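Local coordinates for protein arginine--tRNA ligase (Campylobacter jejuni, PDB 3FNR) that catalyses the ATP-dependent attachment of L-arginine to tRNA(Arg), releasing AMP and diphosphate, as a monomeric member of the first class of aminoacyl-tRNA synthetases, at residues 354-357 and 358-362; 423-426 and 427-431. The protein carries 1 engineered substitution. All coordinates share one frame; numbering follows the deposited sequence. Where two conformers were deposited one is given.

Interaction 1 of 2, residues 354-357 and 358-362; sequences AGKK and IDDVM
Lys357 and Asp360 grip each other twice, and the chain between them folds into a tight turn. Asp360 N donates to Lys357 O at 3.0 Å, the bond that closes a beta-turn of type I character, with Ile358 and Asp359 at its corners. The second bond runs the other way: Lys357 N reaches Asp360 OD1 at 3.1 Å, almost straight at 170°, although it meets the carboxylate oxygen from above its plane. Asp360 can reach back because its CG lies beside its own backbone N, anti to the carbonyl carbon (chi1 -54°), and this turns the carboxylate back over the start of the turn. On the inner flank the extended Lys356 chain passes Val361, with Lys356 CD 4.1 Å from Val361 CG1, before its ammonium group pairs with Glu425.

The other flank is much looser. The exposed Lys357 chain bends at chi3 (78°) and carries NZ away from the turn, 4.9 Å from Asp359 OD1, too far for a direct pair. Just upstream, Gly355, with positive phi, is the C' residue of the Schellman motif that ends helix 336-353. Ile358 and Val361 both rest on Phe351 of that helix, while Val361 also packs on Asn426 and Leu429 of helix 425-445.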
ATOM      1  N   ALA A 354       0.148  12.449  37.133  1.00 58.29           N
ATOM      2  CA  ALA A 354       1.341  12.609  37.961  1.00 57.63           C
ATOM      3  C   ALA A 354       1.924  14.022  37.900  1.00 60.01           C
ATOM      4  O   ALA A 354       2.802  14.361  38.695  1.00 62.28           O
ATOM      5  CB  ALA A 354       2.400  11.586  37.561  1.00 54.62           C
ATOM      6  N   GLY A 355       1.445  14.831  36.955  1.00 60.44           N
ATOM      7  CA  GLY A 355       1.957  16.185  36.740  1.00 60.84           C
ATOM      8  C   GLY A 355       3.410  16.186  36.303  1.00 62.46           C
ATOM      9  O   GLY A 355       4.215  16.997  36.780  1.00 60.97           O
ATOM     10  N   LYS A 356       3.750  15.259  35.409  1.00 61.62           N
ATOM     11  CA  LYS A 356       5.127  15.110  34.944  1.00 63.08           C
ATOM     12  C   LYS A 356       5.240  15.011  33.426  1.00 64.84           C
ATOM     13  O   LYS A 356       4.328  14.527  32.746  1.00 67.41           O
ATOM     14  CB  LYS A 356       5.791  13.906  35.615  1.00 60.82           C
ATOM     15  CG  LYS A 356       6.270  14.175  37.030  1.00 60.40           C
ATOM     16  CD  LYS A 356       6.731  12.901  37.715  1.00 62.65           C
ATOM     17  CE  LYS A 356       7.249  13.188  39.113  1.00 62.96           C
ATOM     18  NZ  LYS A 356       7.381  11.948  39.925  1.00 63.75           N
ATOM     19  N   LYS A 357       6.361  15.497  32.904  1.00 67.75           N
ATOM     20  CA  LYS A 357       6.718  15.296  31.505  1.00 70.91           C
ATOM     21  C   LYS A 357       7.723  14.155  31.424  1.00 70.31           C
ATOM     22  O   LYS A 357       8.333  13.781  32.435  1.00 69.35           O
ATOM     23  CB  LYS A 357       7.300  16.573  30.894  1.00 70.00           C
ATOM     24  CG  LYS A 357       6.263  17.650  30.574  1.00 73.62           C
ATOM     25  CD  LYS A 357       6.912  18.915  29.998  1.00 78.76           C
ATOM     26  CE  LYS A 357       7.276  18.754  28.518  1.00 86.21           C
ATOM     27  NZ  LYS A 357       7.920  19.974  27.945  1.00 86.60           N
ATOM     28  N   ILE A 358       7.899  13.612  30.221  1.00 69.85           N
ATOM     29  CA  ILE A 358       8.758  12.441  30.006  1.00 70.92           C
ATOM     30  C   ILE A 358      10.238  12.710  30.299  1.00 68.50           C
ATOM     31  O   ILE A 358      11.002  11.780  30.540  1.00 69.87           O
ATOM     32  CB  ILE A 358       8.560  11.803  28.590  1.00 71.83           C
ATOM     33  CG1 ILE A 358       8.825  12.818  27.471  1.00 77.10           C
ATOM     34  CG2 ILE A 358       7.153  11.207  28.456  1.00 72.05           C
ATOM     35  CD1 ILE A 358       8.661  12.250  26.056  1.00 73.53           C
ATOM     36  N   ASP A 359      10.622  13.984  30.302  1.00 71.55           N
ATOM     37  CA  ASP A 359      11.990  14.399  30.620  1.00 72.78           C
ATOM     38  C   ASP A 359      12.265  14.442  32.128  1.00 70.10           C
ATOM     39  O   ASP A 359      13.424  14.435  32.547  1.00 73.33           O
ATOM     40  CB  ASP A 359      12.305  15.761  29.982  1.00 77.66           C
ATOM     41  CG  ASP A 359      11.939  15.819  28.495  1.00 90.21           C
ATOM     42  OD1 ASP A 359      10.737  15.983  28.179  1.00 97.23           O
ATOM     43  OD2 ASP A 359      12.852  15.708  27.644  1.00 92.11           O
ATOM     44  N   ASP A 360      11.204  14.490  32.935  1.00 64.89           N
ATOM     45  CA  ASP A 360      11.337  14.529  34.396  1.00 61.91           C
ATOM     46  C   ASP A 360      11.639  13.151  35.000  1.00 62.15           C
ATOM     47  O   ASP A 360      12.112  13.059  36.139  1.00 63.00           O
ATOM     48  CB  ASP A 360      10.069  15.095  35.051  1.00 63.37           C
ATOM     49  CG  ASP A 360       9.656  16.454  34.489  1.00 72.23           C
ATOM     50  OD1 ASP A 360       8.477  16.829  34.672  1.00 67.62           O
ATOM     51  OD2 ASP A 360      10.496  17.150  33.870  1.00 81.46           O
ATOM     52  N   VAL A 361      11.360  12.092  34.237  1.00 55.46           N
ATOM     53  CA  VAL A 361      11.472  10.710  34.718  1.00 50.39           C
ATOM     54  C   VAL A 361      12.650   9.977  34.086  1.00 51.13           C
ATOM     55  O   VAL A 361      12.896   8.810  34.386  1.00 50.88           O
ATOM     56  CB  VAL A 361      10.163   9.911  34.477  1.00 49.98           C
ATOM     57  CG1 VAL A 361       8.967  10.649  35.062  1.00 46.98           C
ATOM     58  CG2 VAL A 361       9.942   9.650  32.987  1.00 47.66           C
ATOM     59  N   MET A 362      13.366  10.688  33.217  1.00 52.01           N
ATOM     60  CA  MET A 362      14.529  10.188  32.481  1.00 57.06           C
ATOM     61  C   MET A 362      15.640   9.661  33.390  1.00 58.05           C
ATOM     62  O   MET A 362      16.261   8.633  33.097  1.00 62.56           O
ATOM     63  CB  MET A 362      15.084  11.322  31.610  1.00 59.39           C
ATOM     64  CG  MET A 362      16.135  10.902  30.601  1.00 68.78           C
ATOM     65  SD  MET A 362      15.411  10.106  29.168  1.00 68.47           S
ATOM     66  CE  MET A 362      14.922  11.535  28.201  1.00 72.28           C
TER

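Interaction 2 of 2, residues 423-426 and 427-431; sequences ANEN and DLLKL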
ATOM      1  N   ALA A 423       6.480   4.723  45.360  1.00 56.72           N
ATOM      2  CA  ALA A 423       7.892   5.078  45.603  1.00 57.07           C
ATOM      3  C   ALA A 423       8.753   4.926  44.366  1.00 53.63           C
ATOM      4  O   ALA A 423       9.866   5.452  44.311  1.00 53.52           O
ATOM      5  CB  ALA A 423       8.471   4.249  46.732  1.00 60.21           C
ATOM      6  N   ASN A 424       8.225   4.200  43.387  1.00 51.60           N
ATOM      7  CA  ASN A 424       8.934   3.977  42.136  0.50 50.31           C
ATOM      8  C   ASN A 424       8.133   4.497  40.946  1.00 50.58           C
ATOM      9  O   ASN A 424       8.126   3.910  39.857  1.00 51.92           O
ATOM     10  CB  ASN A 424       9.299   2.502  41.989  0.50 48.82           C
ATOM     11  CG  ASN A 424      10.271   2.029  43.066  0.50 49.69           C
ATOM     12  OD1 ASN A 424      11.322   2.633  43.290  0.50 48.65           O
ATOM     13  ND2 ASN A 424       9.931   0.928  43.717  0.50 47.98           N
ATOM     14  N   GLU A 425       7.472   5.627  41.176  1.00 47.74           N
ATOM     15  CA  GLU A 425       6.649   6.297  40.178  1.00 48.10           C
ATOM     16  C   GLU A 425       7.453   6.582  38.915  1.00 44.47           C
ATOM     17  O   GLU A 425       7.025   6.232  37.815  1.00 43.95           O
ATOM     18  CB  GLU A 425       6.079   7.592  40.768  1.00 45.64           C
ATOM     19  CG  GLU A 425       5.149   8.366  39.855  1.00 52.58           C
ATOM     20  CD  GLU A 425       4.658   9.659  40.480  1.00 58.06           C
ATOM     21  OE1 GLU A 425       4.975  10.738  39.939  1.00 65.47           O
ATOM     22  OE2 GLU A 425       3.962   9.597  41.517  1.00 68.16           O
ATOM     23  N   ASN A 426       8.626   7.185  39.092  1.00 41.77           N
ATOM     24  CA  ASN A 426       9.501   7.544  37.982  1.00 43.57           C
ATOM     25  C   ASN A 426       9.962   6.365  37.125  1.00 44.54           C
ATOM     26  O   ASN A 426      10.010   6.479  35.901  1.00 45.51           O
ATOM     27  CB  ASN A 426      10.695   8.351  38.489  1.00 44.68           C
ATOM     28  CG  ASN A 426      10.291   9.717  38.998  1.00 49.60           C
ATOM     29  OD1 ASN A 426       9.121  10.093  38.927  1.00 50.83           O
ATOM     30  ND2 ASN A 426      11.255  10.468  39.519  1.00 49.60           N
ATOM     31  N   ASP A 427      10.286   5.248  37.779  1.00 40.08           N
ATOM     32  CA  ASP A 427      10.658   3.996  37.110  1.00 39.32           C
ATOM     33  C   ASP A 427       9.532   3.498  36.218  1.00 37.68           C
ATOM     34  O   ASP A 427       9.754   3.146  35.053  1.00 40.54           O
ATOM     35  CB  ASP A 427      10.989   2.912  38.142  1.00 38.96           C
ATOM     36  CG  ASP A 427      12.470   2.854  38.497  1.00 44.85           C
ATOM     37  OD1 ASP A 427      13.261   3.674  37.991  1.00 46.85           O
ATOM     38  OD2 ASP A 427      12.853   1.964  39.282  1.00 46.71           O
ATOM     39  N   LEU A 428       8.326   3.482  36.772  1.00 36.22           N
ATOM     40  CA  LEU A 428       7.138   3.031  36.050  1.00 36.27           C
ATOM     41  C   LEU A 428       6.767   3.980  34.913  1.00 36.27           C
ATOM     42  O   LEU A 428       6.468   3.537  33.812  1.00 35.59           O
ATOM     43  CB  LEU A 428       5.966   2.845  37.010  1.00 34.55           C
ATOM     44  CG  LEU A 428       6.169   1.758  38.073  1.00 33.32           C
ATOM     45  CD1 LEU A 428       5.102   1.863  39.161  1.00 36.81           C
ATOM     46  CD2 LEU A 428       6.155   0.382  37.442  1.00 30.43           C
ATOM     47  N   LEU A 429       6.800   5.280  35.182  1.00 39.00           N
ATOM     48  CA  LEU A 429       6.567   6.280  34.147  1.00 38.30           C
ATOM     49  C   LEU A 429       7.569   6.173  32.994  1.00 40.06           C
ATOM     50  O   LEU A 429       7.168   6.220  31.832  1.00 42.50           O
ATOM     51  CB  LEU A 429       6.568   7.690  34.738  1.00 36.53           C
ATOM     52  CG  LEU A 429       5.359   8.049  35.607  1.00 42.75           C
ATOM     53  CD1 LEU A 429       5.539   9.432  36.218  1.00 46.06           C
ATOM     54  CD2 LEU A 429       4.049   7.967  34.823  1.00 37.92           C
ATOM     55  N   LYS A 430       8.855   6.013  33.314  1.00 36.31           N
ATOM     56  CA  LYS A 430       9.896   5.895  32.285  1.00 37.56           C
ATOM     57  C   LYS A 430       9.659   4.651  31.428  1.00 39.92           C
ATOM     58  O   LYS A 430       9.764   4.707  30.197  1.00 36.35           O
ATOM     59  CB  LYS A 430      11.293   5.859  32.899  1.00 34.60           C
ATOM     60  CG  LYS A 430      12.428   6.009  31.880  1.00 38.51           C
ATOM     61  CD  LYS A 430      13.793   5.818  32.529  1.00 38.71           C
ATOM     62  CE  LYS A 430      14.891   5.651  31.499  1.00 37.03           C
ATOM     63  NZ  LYS A 430      16.237   5.678  32.139  1.00 34.15           N
ATOM     64  N   LEU A 431       9.322   3.547  32.093  1.00 33.40           N
ATOM     65  CA  LEU A 431       8.905   2.341  31.416  1.00 32.98           C
ATOM     66  C   LEU A 431       7.774   2.669  30.446  1.00 33.31           C
ATOM     67  O   LEU A 431       7.868   2.348  29.265  1.00 36.65           O
ATOM     68  CB  LEU A 431       8.444   1.281  32.419  1.00 31.07           C
ATOM     69  CG  LEU A 431       7.837   0.006  31.821  1.00 32.89           C
ATOM     70  CD1 LEU A 431       8.829  -0.698  30.932  1.00 38.44           C
ATOM     71  CD2 LEU A 431       7.362  -0.940  32.896  1.00 29.54           C
TER
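Leu429 lays its side chain along that of Glu425, one helical turn earlier. The contact begins at Leu429 CB, which sits 3.4 Å from Glu425 O, the carbonyl that its own backbone N also uses. CG stays over the same oxygen at 3.3 Å, held there by a first torsion of -71° that sets it anti to the carbonyl carbon. At the tip, CD1 leaves the backbone and rests 3.8 Å from Glu425 CG, with Glu425 OE1 a little farther off. The leucine as a whole also touches Val350 and Phe351 of helix 336-353.

All this belongs to the opening turns of helix 425-445, within the DALR anticodon-binding domain, and Asn424 holds the N-cap position. Here the regular i to i+4 pattern starts: Leu428 N donates to Asn424 O, Leu429 N to Glu425 O at 2.8 Å, and Lys430 N to Asn426 O. The side chain of Leu428 packs on Phe413 of helix 398-416.

Polar groups leave this end of the helix in several directions. Glu425 OE1 pairs with Lys356 in a salt bridge, while OE2 takes a bond from Gly421 N, just before the helix. Asp427 spends its two carboxylate oxygens on Leu366 N and Ser368 OG. An extended chain carries Lys430 NZ, its CG anti to the backbone N (chi1 -169°), to Asn9 and Asn13 of helix 5-17 and to the carbonyl oxygens of Met362 and Ala364.

In the fold
From the N terminus, the chain runs through the catalytic region and down helix 336-353 before meeting interaction 1, a turn in the loop that leads to helix 371-381. Three helices later, at the start of helix 425-445, comes interaction 2. The two contacts follow in series, neither nesting nor crossing, yet their centres lie only about 9 Å apart. Two polar links from one ammonium group bridge them: Lys356 NZ makes a salt bridge to Glu425 OE1 and a probable hydrogen bond to Asn426 OD1, each 2.7 Å long. Val361 O also packs against Lys430 CD. Together they join the end of one helix and its following loop to the beginning of the last helix.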